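Local coordinates for catechol 1,2-dioxygenase (Acinetobacter sp., PDB 1DLM) that catalyses the Fe(III)-dependent intradiol cleavage of catechol by dioxygen to give cis,cis-muconate, the first step in this branch of the beta-ketoadipate pathway, at the Fe (III) ion site. Coordinates in Å, arbitrary orientation; residue numbers count along the deposited sequence, not the author numbering.

The Fe (III) ion site. Residues 109, 164, 200, 221-222, 224, 226. With FE (Fe (III) ion), chain B.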
loop_
_atom_site.group_PDB
_atom_site.type_symbol
_atom_site.label_atom_id
_atom_site.label_comp_id
_atom_site.label_asym_id
_atom_site.label_seq_id
_atom_site.Cartn_x
_atom_site.Cartn_y
_atom_site.Cartn_z
ATOM N N LEU A 109 2.011 -17.077 5.665
ATOM C CA LEU A 109 2.343 -17.520 7.011
ATOM C C LEU A 109 3.450 -18.541 7.226
ATOM O O LEU A 109 3.499 -19.167 8.282
ATOM C CB LEU A 109 1.061 -18.017 7.678
ATOM C CG LEU A 109 -0.056 -16.974 7.590
ATOM C CD1 LEU A 109 -1.348 -17.561 8.117
ATOM C CD2 LEU A 109 0.351 -15.724 8.361
ATOM N N TYR A 164 -2.048 -19.774 13.480
ATOM C CA TYR A 164 -0.770 -20.436 13.277
ATOM C C TYR A 164 0.181 -19.883 14.327
ATOM O O TYR A 164 0.026 -18.743 14.769
ATOM C CB TYR A 164 -0.161 -20.095 11.918
ATOM C CG TYR A 164 -0.881 -20.611 10.697
ATOM C CD1 TYR A 164 -2.132 -20.109 10.325
ATOM C CD2 TYR A 164 -0.272 -21.555 9.869
ATOM C CE1 TYR A 164 -2.754 -20.536 9.151
ATOM C CE2 TYR A 164 -0.880 -21.984 8.703
ATOM C CZ TYR A 164 -2.118 -21.474 8.349
ATOM O OH TYR A 164 -2.718 -21.926 7.203
ATOM N N TYR A 200 -9.857 -20.541 8.533
ATOM C CA TYR A 200 -9.735 -19.250 9.205
ATOM C C TYR A 200 -10.068 -18.133 8.244
ATOM O O TYR A 200 -10.028 -18.311 7.019
ATOM C CB TYR A 200 -8.320 -19.061 9.763
ATOM C CG TYR A 200 -7.230 -19.158 8.726
ATOM C CD1 TYR A 200 -6.868 -18.056 7.949
ATOM C CD2 TYR A 200 -6.589 -20.373 8.492
ATOM C CE1 TYR A 200 -5.893 -18.165 6.961
ATOM C CE2 TYR A 200 -5.611 -20.500 7.510
ATOM C CZ TYR A 200 -5.264 -19.396 6.742
ATOM O OH TYR A 200 -4.301 -19.539 5.759
ATOM N N ARG A 221 -11.073 -19.114 4.542
ATOM C CA ARG A 221 -10.334 -20.182 3.890
ATOM C C ARG A 221 -10.767 -21.503 4.516
ATOM O O ARG A 221 -10.988 -21.583 5.728
ATOM C CB ARG A 221 -8.824 -20.028 4.096
ATOM C CG ARG A 221 -8.229 -18.710 3.657
ATOM C CD ARG A 221 -6.778 -18.922 3.291
ATOM N NE ARG A 221 -6.705 -19.779 2.114
ATOM C CZ ARG A 221 -5.586 -20.283 1.611
ATOM N NH1 ARG A 221 -4.419 -20.034 2.192
ATOM N NH2 ARG A 221 -5.643 -21.050 0.532
ATOM N N PRO A 222 -10.932 -22.550 3.695
ATOM C CA PRO A 222 -11.330 -23.848 4.246
ATOM C C PRO A 222 -10.127 -24.419 5.024
ATOM O O PRO A 222 -8.997 -23.942 4.858
ATOM C CB PRO A 222 -11.651 -24.654 2.989
ATOM C CG PRO A 222 -10.613 -24.103 2.004
ATOM C CD PRO A 222 -10.841 -22.624 2.223
ATOM N N HIS A 224 -6.966 -26.363 5.872
ATOM C CA HIS A 224 -5.937 -26.869 4.969
ATOM C C HIS A 224 -4.585 -27.020 5.651
ATOM O O HIS A 224 -4.347 -26.493 6.743
ATOM C CB HIS A 224 -5.762 -25.933 3.785
ATOM C CG HIS A 224 -5.373 -24.547 4.180
ATOM N ND1 HIS A 224 -6.271 -23.651 4.716
ATOM C CD2 HIS A 224 -4.163 -23.939 4.216
ATOM C CE1 HIS A 224 -5.634 -22.547 5.062
ATOM N NE2 HIS A 224 -4.354 -22.696 4.771
ATOM N N HIS A 226 -0.401 -26.794 4.751
ATOM C CA HIS A 226 0.620 -26.316 3.833
ATOM C C HIS A 226 1.805 -27.261 3.708
ATOM O O HIS A 226 2.239 -27.859 4.689
ATOM C CB HIS A 226 1.130 -24.956 4.316
ATOM C CG HIS A 226 0.093 -23.875 4.310
ATOM N ND1 HIS A 226 -0.222 -23.149 3.181
ATOM C CD2 HIS A 226 -0.707 -23.403 5.296
ATOM C CE1 HIS A 226 -1.170 -22.276 3.473
ATOM N NE2 HIS A 226 -1.482 -22.411 4.749
HETATM FE FE FE B . -2.868 -21.300 5.573
HETATM O O HOH W 1 -1.930 -19.195 4.903
#
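Two tyrosines, two histidines and a water surround the Fe(III) of this intradiol dioxygenase in a geometry between square pyramidal and trigonal bipyramidal. Read as a bipyramid, Tyr200 and His226 form the axis, OH to NE2 spanning 157° at the metal, while Tyr164, His224 and the water make up the equator. The chain delivers these ligands from separate stretches: Tyr164 from a loop, Tyr200 from the short strand 200-201, and both histidines from strand 224-230. Two positions apart, the histidines project from the same face of that strand, but His224 CG is wedged between its backbone N and carbonyl carbon (chi1 59°), whereas His226 CG is anti to the carbonyl carbon, so the imidazoles reach neighbouring corners of the iron.

The phenol oxygens bind unequally: Tyr164 OH lies 1.8 Å from FE, Tyr200 OH 2.3 Å. The Tyr200 ring presents its edge to the metal, and Leu109 CD1 rests over the rim of one Tyr164 face, 3.3 Å above its plane. The imidazoles bind through NE2, His226 NE2 at 2.0 Å and His224 NE2 at 2.2 Å from FE. On the side of the ring turned away from the iron, His224 ND1 donates to Pro222 O at 2.7 Å, nearly straight (173° at H) and in the ring plane, fixing the imidazole's rotation. Arg221, bent at chi3, places one face of its guanidinium over His224 CE1, toward the rim, with its edge toward the water and NH1 3.9 Å from FE; its positive charge may favour ionised forms of the oxygen ligands.

The water's O, 2.4 Å from FE, probably holds a position that substrate can take over. In this family catechol chelates the ferric ion by displacing the solvent ligand and the axial tyrosine, here Tyr200, so the site activates the substrate for attack by dioxygen.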